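Local coordinates for protein trichosurin (Trichosurus vulpecula, PDB 2RA6) that probably binds and carries small molecules as a homodimeric lipocalin of possum milk whey, and holds 4-ethylphenol in its barrel in this crystal, at residues H27-V32 / R131-S136; N49-I54 / G63-R68; S103-E108 / N137-R142; N107-F112 / A126-R131. The protein carries 1 engineered substitution. All coordinates share one frame; numbering follows the deposited sequence.

Contact 1 of 4, residues H27-V32 / R131-S136. With ZN (zinc ion), chain K.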
# COMPACT_ATOMS: atom_id res chain seq x y z
N HIS B 27 16.56 -18.38 -6.56
CA HIS B 27 16.86 -17.80 -7.88
C HIS B 27 15.72 -17.00 -8.51
O HIS B 27 14.67 -17.57 -8.81
CB HIS B 27 17.24 -18.94 -8.83
CG HIS B 27 17.93 -18.49 -10.09
ND1 HIS B 27 19.29 -18.29 -10.16
CD2 HIS B 27 17.44 -18.25 -11.33
CE1 HIS B 27 19.61 -17.94 -11.39
NE2 HIS B 27 18.51 -17.91 -12.12
N TRP B 28 15.92 -15.70 -8.73
CA TRP B 28 14.88 -14.87 -9.35
C TRP B 28 15.45 -13.90 -10.38
O TRP B 28 16.65 -13.61 -10.38
CB TRP B 28 14.13 -14.05 -8.30
CG TRP B 28 13.32 -14.86 -7.36
CD1 TRP B 28 13.62 -15.17 -6.06
CD2 TRP B 28 12.06 -15.48 -7.64
NE1 TRP B 28 12.62 -15.94 -5.52
CE2 TRP B 28 11.65 -16.15 -6.46
CE3 TRP B 28 11.23 -15.54 -8.77
CZ2 TRP B 28 10.46 -16.87 -6.39
CZ3 TRP B 28 10.04 -16.26 -8.69
CH2 TRP B 28 9.67 -16.92 -7.51
N HIS B 29 14.57 -13.42 -11.26
CA HIS B 29 14.91 -12.44 -12.29
C HIS B 29 13.82 -11.37 -12.31
O HIS B 29 12.64 -11.68 -12.17
CB HIS B 29 14.90 -13.08 -13.68
CG HIS B 29 16.04 -14.02 -13.93
ND1 HIS B 29 17.18 -13.64 -14.60
CD2 HIS B 29 16.20 -15.32 -13.61
CE1 HIS B 29 18.00 -14.67 -14.67
NE2 HIS B 29 17.43 -15.70 -14.08
N THR B 30 14.22 -10.12 -12.51
CA THR B 30 13.21 -9.06 -12.60
C THR B 30 12.73 -9.10 -14.05
O THR B 30 13.54 -9.03 -14.98
CB THR B 30 13.81 -7.69 -12.28
OG1 THR B 30 14.18 -7.64 -10.90
CG2 THR B 30 12.81 -6.58 -12.58
N VAL B 31 11.42 -9.22 -14.24
CA VAL B 31 10.85 -9.31 -15.58
C VAL B 31 10.08 -8.05 -15.96
O VAL B 31 10.19 -7.57 -17.09
CB VAL B 31 9.93 -10.54 -15.66
CG1 VAL B 31 9.33 -10.66 -17.06
CG2 VAL B 31 10.74 -11.80 -15.33
N VAL B 32 9.31 -7.50 -15.02
CA VAL B 32 8.56 -6.28 -15.27
C VAL B 32 8.62 -5.36 -14.06
O VAL B 32 8.57 -5.81 -12.92
CB VAL B 32 7.07 -6.57 -15.59
CG1 VAL B 32 6.37 -5.29 -16.07
CG2 VAL B 32 6.96 -7.65 -16.67
N ARG B 131 11.30 -17.07 -12.46
CA ARG B 131 12.38 -18.02 -12.19
C ARG B 131 13.45 -17.91 -13.26
O ARG B 131 14.61 -18.28 -13.04
CB ARG B 131 11.85 -19.46 -12.16
CG ARG B 131 11.06 -19.80 -10.91
CD ARG B 131 11.88 -19.51 -9.67
NE ARG B 131 11.26 -20.06 -8.47
CZ ARG B 131 11.74 -19.91 -7.24
NH1 ARG B 131 12.86 -19.22 -7.05
NH2 ARG B 131 11.11 -20.45 -6.21
N THR B 132 13.04 -17.43 -14.43
CA THR B 132 13.94 -17.24 -15.56
C THR B 132 13.76 -15.80 -16.05
O THR B 132 12.89 -15.07 -15.55
CB THR B 132 13.64 -18.25 -16.71
OG1 THR B 132 12.38 -17.93 -17.32
CG2 THR B 132 13.57 -19.68 -16.15
N PRO B 133 14.57 -15.36 -17.04
CA PRO B 133 14.50 -14.00 -17.57
C PRO B 133 13.17 -13.48 -18.09
O PRO B 133 12.98 -12.27 -18.20
CB PRO B 133 15.56 -14.00 -18.66
CG PRO B 133 16.55 -15.00 -18.17
CD PRO B 133 15.65 -16.11 -17.70
N ASN B 134 12.24 -14.38 -18.41
CA ASN B 134 10.95 -13.94 -18.93
C ASN B 134 9.82 -14.71 -18.26
O ASN B 134 10.06 -15.70 -17.57
CB ASN B 134 10.91 -14.17 -20.45
CG ASN B 134 10.04 -13.15 -21.18
OD1 ASN B 134 9.13 -12.54 -20.60
ND2 ASN B 134 10.30 -12.98 -22.47
N LEU B 135 8.59 -14.26 -18.48
CA LEU B 135 7.40 -14.92 -17.92
C LEU B 135 6.32 -15.03 -18.99
O LEU B 135 6.36 -14.31 -19.98
CB LEU B 135 6.85 -14.12 -16.73
CG LEU B 135 7.58 -14.30 -15.40
CD1 LEU B 135 7.10 -13.25 -14.41
CD2 LEU B 135 7.32 -15.70 -14.86
N SER B 136 5.36 -15.92 -18.77
CA SER B 136 4.28 -16.13 -19.72
C SER B 136 3.55 -14.83 -20.01
O SER B 136 3.44 -13.97 -19.13
CB SER B 136 3.27 -17.15 -19.18
OG SER B 136 2.39 -16.56 -18.25
ZN ZN K . 18.29 -17.50 -14.05
O HOH W 1 14.69 -10.30 -17.14
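The guanidinium of Arg-131 lies flat on the indole of Trp-28, with the two planes only 12° apart and CZ 3.8 Å from the centroid of the six-membered ring. This is a stacked cation-pi pair, and Arg-131 CD sits over the same ring as a CH-pi contact. A bend at chi2 (-55°) turns CD back over the indole. In the plane of the guanidinium, Arg-131 NH1 donates to His-27 O at 3.0 Å, approaching from above the carbonyl plane, which fixes the rotation of the group. A Trp next to the first strand, packed under an Arg from the end of the last barrel strand, is a hallmark of the lipocalin fold.

Val-31 uses its CG2 methyl, 4.0 Å from Leu-135 CD1 and 3.7 Å from Pro-133 O. Beside it, Pro-133 CD stands over the face of the His-29 imidazole, 4.0 Å from the ring centroid. A water donates to both Thr-30 O and Pro-133 O.

His-27 NE2 and His-29 NE2 each bind the zinc ion at 2.0 Å, and two further atoms from elsewhere in the structure also bind it. Metal binding through NE2 implies that both imidazoles offer a deprotonated nitrogen there, probably even at the acidic pH of the crystal.

Contact 2 of 4, residues N49-I54 / G63-R68. With ETY (4-ethylphenol), chain P; IPA (isopropyl alcohol), chain R.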
# COMPACT_ATOMS: atom_id res chain seq x y z
N ASN B 49 16.40 -1.81 -10.03
CA ASN B 49 17.31 -2.82 -9.51
C ASN B 49 16.83 -4.16 -10.03
O ASN B 49 15.63 -4.39 -10.16
CB ASN B 49 17.31 -2.79 -7.98
CG ASN B 49 17.61 -1.42 -7.42
OD1 ASN B 49 18.63 -0.81 -7.77
ND2 ASN B 49 16.74 -0.92 -6.56
N PHE B 50 17.78 -5.03 -10.33
CA PHE B 50 17.48 -6.34 -10.88
C PHE B 50 17.77 -7.43 -9.87
O PHE B 50 18.93 -7.67 -9.52
CB PHE B 50 18.32 -6.53 -12.14
CG PHE B 50 18.30 -5.34 -13.05
CD1 PHE B 50 17.16 -5.03 -13.77
CD2 PHE B 50 19.41 -4.51 -13.14
CE1 PHE B 50 17.11 -3.90 -14.59
CE2 PHE B 50 19.38 -3.37 -13.96
CZ PHE B 50 18.23 -3.07 -14.68
N ILE B 51 16.72 -8.09 -9.39
CA ILE B 51 16.88 -9.14 -8.40
C ILE B 51 17.70 -10.31 -8.95
O ILE B 51 17.62 -10.63 -10.13
CB ILE B 51 15.50 -9.64 -7.91
CG1 ILE B 51 15.67 -10.59 -6.72
CG2 ILE B 51 14.77 -10.37 -9.02
CD1 ILE B 51 16.15 -9.90 -5.45
N GLN B 52 18.50 -10.91 -8.07
CA GLN B 52 19.32 -12.06 -8.44
C GLN B 52 18.89 -13.23 -7.56
O GLN B 52 18.79 -14.36 -8.03
CB GLN B 52 20.81 -11.76 -8.22
CG GLN B 52 21.34 -10.51 -8.95
CD GLN B 52 21.23 -10.61 -10.46
OE1 GLN B 52 21.78 -11.52 -11.09
NE2 GLN B 52 20.51 -9.66 -11.06
N ASN B 53 18.65 -12.96 -6.29
CA ASN B 53 18.21 -14.01 -5.38
C ASN B 53 17.62 -13.48 -4.09
O ASN B 53 17.87 -12.35 -3.68
CB ASN B 53 19.36 -14.97 -5.08
CG ASN B 53 20.61 -14.26 -4.62
OD1 ASN B 53 20.63 -13.62 -3.57
ND2 ASN B 53 21.67 -14.37 -5.42
N ILE B 54 16.79 -14.31 -3.47
CA ILE B 54 16.16 -13.96 -2.21
C ILE B 54 16.38 -15.12 -1.26
O ILE B 54 16.13 -16.28 -1.60
CB ILE B 54 14.64 -13.74 -2.37
CG1 ILE B 54 14.39 -12.55 -3.29
CG2 ILE B 54 14.01 -13.51 -1.01
CD1 ILE B 54 12.91 -12.31 -3.60
N GLY B 63 17.46 -9.85 0.14
CA GLY B 63 17.55 -9.78 -1.30
C GLY B 63 18.89 -9.29 -1.82
O GLY B 63 19.52 -8.41 -1.24
N PHE B 64 19.32 -9.89 -2.92
CA PHE B 64 20.56 -9.51 -3.58
C PHE B 64 20.15 -9.05 -4.97
O PHE B 64 19.58 -9.82 -5.75
CB PHE B 64 21.52 -10.71 -3.64
CG PHE B 64 22.65 -10.53 -4.62
CD1 PHE B 64 23.39 -9.35 -4.66
CD2 PHE B 64 22.98 -11.56 -5.50
CE1 PHE B 64 24.44 -9.20 -5.58
CE2 PHE B 64 24.02 -11.41 -6.42
CZ PHE B 64 24.75 -10.23 -6.46
N PHE B 65 20.42 -7.77 -5.25
CA PHE B 65 20.09 -7.14 -6.53
C PHE B 65 21.34 -6.58 -7.19
O PHE B 65 22.40 -6.48 -6.57
CB PHE B 65 19.15 -5.93 -6.33
CG PHE B 65 17.87 -6.22 -5.60
CD1 PHE B 65 17.85 -6.37 -4.21
CD2 PHE B 65 16.66 -6.27 -6.29
CE1 PHE B 65 16.65 -6.56 -3.53
CE2 PHE B 65 15.46 -6.47 -5.62
CZ PHE B 65 15.45 -6.61 -4.24
N LEU B 66 21.20 -6.21 -8.46
CA LEU B 66 22.27 -5.57 -9.21
C LEU B 66 21.68 -4.24 -9.65
O LEU B 66 20.48 -4.16 -9.94
CB LEU B 66 22.68 -6.38 -10.43
CG LEU B 66 23.45 -7.66 -10.13
CD1 LEU B 66 23.74 -8.39 -11.43
CD2 LEU B 66 24.74 -7.33 -9.41
N THR B 67 22.50 -3.20 -9.66
CA THR B 67 22.07 -1.88 -10.08
C THR B 67 23.12 -1.38 -11.05
O THR B 67 24.31 -1.67 -10.87
CB THR B 67 22.01 -0.88 -8.90
OG1 THR B 67 21.33 -1.47 -7.79
CG2 THR B 67 21.29 0.39 -9.33
N ARG B 68 22.70 -0.64 -12.07
CA ARG B 68 23.64 -0.10 -13.05
C ARG B 68 24.12 1.28 -12.62
O ARG B 68 23.32 2.19 -12.41
CB ARG B 68 22.97 0.00 -14.43
CG ARG B 68 23.89 0.53 -15.52
CD ARG B 68 23.13 0.79 -16.82
NE ARG B 68 23.99 1.37 -17.84
CZ ARG B 68 23.59 1.72 -19.06
NH1 ARG B 68 22.32 1.54 -19.42
NH2 ARG B 68 24.45 2.24 -19.92
C8 ETY P . 11.74 -7.16 -4.15
C7 ETY P . 11.31 -7.56 -2.73
CG ETY P . 12.45 -7.60 -1.74
C3 ETY P . 12.95 -6.40 -1.17
C2 ETY P . 14.01 -6.44 -0.24
C5 ETY P . 13.04 -8.84 -1.36
C6 ETY P . 14.10 -8.88 -0.43
C1 ETY P . 14.58 -7.67 0.12
O1 ETY P . 15.61 -7.71 1.03
C1 IPA R . 14.82 -1.84 -3.95
C2 IPA R . 13.91 -2.35 -5.00
C3 IPA R . 13.74 -3.65 -4.29
O2 IPA R . 14.50 -2.46 -6.31
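Phe-50 and Leu-66 exchange both of their backbone hydrogen bonds, the Phe-50 N to Leu-66 O bond being 2.9 Å long and nearly straight at 174°. Phe-50 O is gripped twice: Leu-66 N and the side-chain NE2 of Gln-52 reach it from opposite faces of its plane, NE2 at 3.0 Å. The bend of Gln-52 at chi2 (-61°) turns CD, and with it the amide, back toward Phe-50 O and against Leu-66 CD1. Gln-52 CG lies over a face of the Phe-64 ring. Phe-64 O likewise takes Gln-52 N, at 2.8 Å, and more weakly Asn-53 N, while Phe-64 N returns a bond to Asn-53 O.

Gln-52 and Asn-53 both stand opposite Phe-64, a classic beta bulge set in the antiparallel hairpin of strands 49-57 and 60-69 in the lipocalin barrel. On the face carrying Asn-49, Ile-51 and Phe-65, Ile-51 CD1 stands over the centre of the Phe-65 ring, 3.6 Å from its centroid. The rim of that ring meets the ethyl carbon C8 of 4-ethylphenol in plane, at 3.8 Å from CZ. An alanine in place of Phe-65 would probably leave Ile-51 CD1 without its aromatic partner and open a gap beside the ethyl end of the ligand.

The phenol oxygen O1 accepts from Gly-63 N at 3.0 Å and is also hydrogen-bonded to Leu-61 O. Toward the other end, Asn-49 OD1 accepts from Thr-67 OG1 at 2.8 Å, and Asn-49 ND2 donates to the isopropanol O2 and to Pro-46 O.

Contact 3 of 4, residues S103-E108 / N137-R142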
# COMPACT_ATOMS: atom_id res chain seq x y z
N SER B 103 1.27 -13.87 -5.00
CA SER B 103 1.51 -14.84 -6.07
C SER B 103 0.55 -16.01 -6.04
O SER B 103 0.42 -16.68 -5.02
CB SER B 103 2.93 -15.41 -6.04
OG SER B 103 3.09 -16.32 -7.13
N SER B 104 -0.11 -16.24 -7.16
CA SER B 104 -1.06 -17.34 -7.29
C SER B 104 -0.28 -18.59 -7.67
O SER B 104 -0.78 -19.71 -7.56
CB SER B 104 -2.10 -17.02 -8.36
OG SER B 104 -1.51 -16.80 -9.63
N LYS B 105 0.95 -18.40 -8.13
CA LYS B 105 1.84 -19.49 -8.52
C LYS B 105 3.23 -19.16 -7.97
O LYS B 105 4.13 -18.77 -8.71
CB LYS B 105 1.88 -19.61 -10.05
CG LYS B 105 0.59 -20.14 -10.64
CD LYS B 105 0.67 -20.28 -12.16
CE LYS B 105 0.59 -18.93 -12.85
NZ LYS B 105 -0.73 -18.27 -12.61
N PRO B 106 3.41 -19.35 -6.65
CA PRO B 106 4.66 -19.09 -5.92
C PRO B 106 5.95 -19.69 -6.47
O PRO B 106 7.03 -19.15 -6.23
CB PRO B 106 4.34 -19.58 -4.51
CG PRO B 106 3.34 -20.67 -4.75
CD PRO B 106 2.45 -20.06 -5.79
N ASN B 107 5.84 -20.79 -7.20
CA ASN B 107 7.03 -21.44 -7.76
C ASN B 107 7.31 -20.94 -9.17
O ASN B 107 8.37 -21.23 -9.74
CB ASN B 107 6.83 -22.96 -7.79
CG ASN B 107 8.14 -23.70 -8.01
OD1 ASN B 107 8.14 -24.88 -8.38
ND2 ASN B 107 9.26 -23.02 -7.78
N GLU B 108 6.37 -20.19 -9.73
CA GLU B 108 6.53 -19.66 -11.08
C GLU B 108 6.88 -18.18 -11.11
O GLU B 108 7.71 -17.75 -11.91
CB GLU B 108 5.25 -19.90 -11.90
CG GLU B 108 5.03 -21.35 -12.34
CD GLU B 108 3.82 -21.51 -13.25
OE1 GLU B 108 3.58 -20.62 -14.09
OE2 GLU B 108 3.11 -22.53 -13.13
N ASN B 137 3.06 -14.71 -21.23
CA ASN B 137 2.32 -13.52 -21.65
C ASN B 137 1.09 -13.36 -20.76
O ASN B 137 0.70 -12.23 -20.44
CB ASN B 137 1.90 -13.66 -23.12
CG ASN B 137 3.08 -13.52 -24.07
OD1 ASN B 137 3.15 -14.19 -25.11
ND2 ASN B 137 4.01 -12.63 -23.73
N GLU B 138 0.50 -14.48 -20.34
CA GLU B 138 -0.68 -14.44 -19.48
C GLU B 138 -0.36 -13.76 -18.16
O GLU B 138 -1.08 -12.85 -17.73
CB GLU B 138 -1.18 -15.87 -19.21
CG GLU B 138 -2.47 -15.93 -18.39
CD GLU B 138 -2.80 -17.35 -17.95
OE1 GLU B 138 -3.89 -17.55 -17.37
OE2 GLU B 138 -1.98 -18.26 -18.16
N ILE B 139 0.73 -14.18 -17.52
CA ILE B 139 1.13 -13.61 -16.24
C ILE B 139 1.48 -12.13 -16.39
O ILE B 139 1.05 -11.30 -15.58
CB ILE B 139 2.34 -14.37 -15.64
CG1 ILE B 139 1.89 -15.77 -15.22
CG2 ILE B 139 2.90 -13.62 -14.43
CD1 ILE B 139 3.03 -16.66 -14.76
N LYS B 140 2.24 -11.80 -17.43
CA LYS B 140 2.61 -10.40 -17.63
C LYS B 140 1.39 -9.53 -17.93
O LYS B 140 1.29 -8.41 -17.44
CB LYS B 140 3.66 -10.27 -18.75
CG LYS B 140 5.00 -10.89 -18.36
CD LYS B 140 6.15 -10.47 -19.26
CE LYS B 140 6.00 -10.98 -20.68
NZ LYS B 140 7.23 -10.67 -21.47
N LYS B 141 0.47 -10.07 -18.73
CA LYS B 141 -0.75 -9.33 -19.08
C LYS B 141 -1.57 -8.98 -17.85
O LYS B 141 -2.05 -7.85 -17.71
CB LYS B 141 -1.61 -10.16 -20.05
CG LYS B 141 -2.89 -9.46 -20.48
CD LYS B 141 -3.75 -10.38 -21.35
CE LYS B 141 -5.02 -9.68 -21.80
NZ LYS B 141 -4.71 -8.52 -22.68
N ARG B 142 -1.75 -9.95 -16.96
CA ARG B 142 -2.52 -9.74 -15.74
C ARG B 142 -1.85 -8.69 -14.85
O ARG B 142 -2.51 -7.79 -14.33
CB ARG B 142 -2.69 -11.06 -15.00
CG ARG B 142 -3.56 -10.99 -13.75
CD ARG B 142 -3.71 -12.37 -13.12
NE ARG B 142 -2.42 -12.98 -12.85
CZ ARG B 142 -2.25 -14.17 -12.28
NH1 ARG B 142 -3.30 -14.89 -11.90
NH2 ARG B 142 -1.03 -14.65 -12.08
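Ile-139 supplies the close-packed part of this small contact: its CD1 methyl lies 3.8 Å from Lys-105 CE and 4.1 Å from Glu-108 OE1. With CG1 anti to the carbonyl carbon (chi1 -69°) and CD1 extended beyond it, the isoleucine reaches from the helix to the side chains of the 103-108 loop. Bends at chi3 and chi4 curl the lysine chain, and it is the methylene CE, not the ammonium, that meets the methyl.

The polar side is looser and lies nearer the solvent. Arg-142 NH1 donates weakly to Ser-104 OG at 3.5 Å, the hydroxyl lying at the edge of the guanidinium, near its plane. Ser-104 OG has a firmer partner in Tyr-109 OH, and Lys-105 NZ adds a weak bond to Ser-104 OG at 3.4 Å. The two cations are close, Lys-105 NZ being 3.7 Å from Arg-142 NH2, so their mutual repulsion would probably work against tight closure. An alanine in place of Arg-142 would probably cost Ser-104 OG its weak bond from the helix and open a gap beside the loop.

Only 165 Å² is buried in all. The loop joins strand 96-102 to strand 109-118, while the segment 137-142 is the first part of helix 137-148, the lipocalin helix that lies against the outside of the barrel. Tyr-109, at the start of strand 109-118, packs on Ile-139 and so fills in between loop, strand and helix.

Contact 4 of 4, residues N107-F112 / A126-R131. With ETY (4-ethylphenol), chain P.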
# COMPACT_ATOMS: atom_id res chain seq x y z
N ASN B 107 5.84 -20.79 -7.20
CA ASN B 107 7.03 -21.44 -7.76
C ASN B 107 7.31 -20.94 -9.17
O ASN B 107 8.37 -21.23 -9.74
CB ASN B 107 6.83 -22.96 -7.79
CG ASN B 107 8.14 -23.70 -8.01
OD1 ASN B 107 8.14 -24.88 -8.38
ND2 ASN B 107 9.26 -23.02 -7.78
N GLU B 108 6.37 -20.19 -9.73
CA GLU B 108 6.53 -19.66 -11.08
C GLU B 108 6.88 -18.18 -11.11
O GLU B 108 7.71 -17.75 -11.91
CB GLU B 108 5.25 -19.90 -11.90
CG GLU B 108 5.03 -21.35 -12.34
CD GLU B 108 3.82 -21.51 -13.25
OE1 GLU B 108 3.58 -20.62 -14.09
OE2 GLU B 108 3.11 -22.53 -13.13
N TYR B 109 6.25 -17.39 -10.24
CA TYR B 109 6.51 -15.96 -10.21
C TYR B 109 6.28 -15.38 -8.83
O TYR B 109 5.67 -16.01 -7.97
CB TYR B 109 5.61 -15.22 -11.21
CG TYR B 109 4.17 -15.01 -10.76
CD1 TYR B 109 3.81 -13.87 -10.04
CD2 TYR B 109 3.18 -15.94 -11.06
CE1 TYR B 109 2.49 -13.67 -9.62
CE2 TYR B 109 1.86 -15.74 -10.65
CZ TYR B 109 1.52 -14.61 -9.93
OH TYR B 109 0.22 -14.42 -9.50
N ALA B 110 6.77 -14.16 -8.63
CA ALA B 110 6.59 -13.45 -7.38
C ALA B 110 6.26 -12.01 -7.72
O ALA B 110 6.88 -11.41 -8.61
CB ALA B 110 7.86 -13.51 -6.54
N LYS B 111 5.27 -11.46 -7.04
CA LYS B 111 4.88 -10.07 -7.24
C LYS B 111 5.15 -9.34 -5.94
O LYS B 111 4.72 -9.77 -4.87
CB LYS B 111 3.39 -9.99 -7.59
CG LYS B 111 2.86 -8.58 -7.76
CD LYS B 111 1.36 -8.61 -8.04
CE LYS B 111 0.78 -7.21 -8.14
NZ LYS B 111 -0.69 -7.27 -8.40
N PHE B 112 5.89 -8.24 -6.02
CA PHE B 112 6.17 -7.44 -4.84
C PHE B 112 5.72 -6.02 -5.10
O PHE B 112 6.14 -5.40 -6.07
CB PHE B 112 7.66 -7.45 -4.52
CG PHE B 112 8.13 -8.70 -3.83
CD1 PHE B 112 7.95 -8.86 -2.46
CD2 PHE B 112 8.76 -9.70 -4.55
CE1 PHE B 112 8.39 -10.01 -1.81
CE2 PHE B 112 9.21 -10.85 -3.91
CZ PHE B 112 9.02 -11.01 -2.54
N ALA B 126 5.81 -1.57 -8.46
CA ALA B 126 5.42 -2.96 -8.53
C ALA B 126 6.51 -3.73 -9.27
O ALA B 126 7.02 -3.29 -10.29
CB ALA B 126 4.09 -3.09 -9.26
N ASN B 127 6.86 -4.89 -8.73
CA ASN B 127 7.89 -5.72 -9.31
C ASN B 127 7.35 -7.11 -9.64
O ASN B 127 6.67 -7.70 -8.81
CB ASN B 127 9.05 -5.90 -8.31
CG ASN B 127 9.75 -4.60 -7.97
OD1 ASN B 127 10.90 -4.38 -8.38
ND2 ASN B 127 9.08 -3.73 -7.22
N LEU B 128 7.63 -7.60 -10.84
CA LEU B 128 7.21 -8.95 -11.22
C LEU B 128 8.49 -9.75 -11.46
O LEU B 128 9.29 -9.42 -12.34
CB LEU B 128 6.37 -8.92 -12.50
CG LEU B 128 5.86 -10.30 -12.96
CD1 LEU B 128 4.88 -10.87 -11.96
CD2 LEU B 128 5.19 -10.15 -14.33
N PHE B 129 8.68 -10.79 -10.64
CA PHE B 129 9.87 -11.64 -10.75
C PHE B 129 9.53 -13.01 -11.32
O PHE B 129 8.46 -13.56 -11.03
CB PHE B 129 10.50 -11.90 -9.38
CG PHE B 129 10.97 -10.67 -8.66
CD1 PHE B 129 11.24 -9.49 -9.33
CD2 PHE B 129 11.19 -10.74 -7.29
CE1 PHE B 129 11.74 -8.39 -8.65
CE2 PHE B 129 11.69 -9.65 -6.60
CZ PHE B 129 11.97 -8.47 -7.28
N GLY B 130 10.46 -13.55 -12.09
CA GLY B 130 10.29 -14.87 -12.67
C GLY B 130 11.48 -15.75 -12.33
O GLY B 130 12.53 -15.26 -11.93
N ARG B 131 11.30 -17.07 -12.46
CA ARG B 131 12.38 -18.02 -12.19
C ARG B 131 13.45 -17.91 -13.26
O ARG B 131 14.61 -18.28 -13.04
CB ARG B 131 11.85 -19.46 -12.16
CG ARG B 131 11.06 -19.80 -10.91
CD ARG B 131 11.88 -19.51 -9.67
NE ARG B 131 11.26 -20.06 -8.47
CZ ARG B 131 11.74 -19.91 -7.24
NH1 ARG B 131 12.86 -19.22 -7.05
NH2 ARG B 131 11.11 -20.45 -6.21
C8 ETY P . 11.74 -7.16 -4.15
C7 ETY P . 11.31 -7.56 -2.73
CG ETY P . 12.45 -7.60 -1.74
C3 ETY P . 12.95 -6.40 -1.17
C2 ETY P . 14.01 -6.44 -0.24
C5 ETY P . 13.04 -8.84 -1.36
C6 ETY P . 14.10 -8.88 -0.43
C1 ETY P . 14.58 -7.67 0.12
O1 ETY P . 15.61 -7.71 1.03
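Ala-110 and Phe-129 pair through two backbone hydrogen bonds, with Phe-129 N to Ala-110 O the straighter at 2.8 Å and 175°. Two residues on, Phe-112 and Asn-127 repeat the pattern: Asn-127 N donates to Phe-112 O at 2.8 Å, and Phe-112 N to Asn-127 O. Between these hydrogen-bonded pairs Lys-111 and Leu-128 form a non-hydrogen-bonded one, as do Tyr-109 and Gly-130 at the strand end. There the ladder gives way to a weak bond from Arg-131 NE to Asn-107 O, 3.4 Å long, with the oxygen in the plane of the guanidinium, whose main polar partner is His-27 O, through NH1.

The segments belong to the hairpin of strands 109-118 and 121-130, the last two of the eight-stranded antiparallel lipocalin barrel. Ala-110, Phe-112, Asn-127 and Phe-129 share the face that turns to the barrel interior, where 4-ethylphenol is bound. The Phe-112 and Phe-129 rings meet obliquely, planes 49° apart, with Phe-112 CD2 3.6 Å from Phe-129 CE2. Both hold the ethyl group: C7 lies over the centre of the Phe-112 ring, 3.5 Å above its plane, while C8 approaches the edge of Phe-129, 3.4 Å from CZ.

On the other face Leu-128 CD1 touches Tyr-109 CD1 at 3.7 Å. Tyr-109 CG sits in the cramped position between the backbone N and the carbonyl carbon (chi1 78°), and the hydroxyl of the ring ends beside the 103-108 loop, at Ser-104. Phe-143 of helix 137-148 covers Leu-128 and Lys-111 on this outer side.

Contacts 1, 2 and 4 reach one antiparallel sheet, and contact 3 brings the helix to its outside. Contacts 1 and 4 share Arg-131, lie with centres about 7 Å apart, and join directly through His-29 N to Gly-130 O at 2.8 Å. Contact 2 meets contact 1 where Thr-30 OG1 lies 3.0 Å from Ile-51 N, a probable hydrogen bond. Contacts 2 and 4 both touch 4-ethylphenol, one at its phenol oxygen and both at its ethyl end; Ile-51 CG2 comes within 3.6 Å of Phe-129 CE1. Contact 3, its centre about 20 Å from that of contact 2, shares Asn-107 and Glu-108 with contact 4.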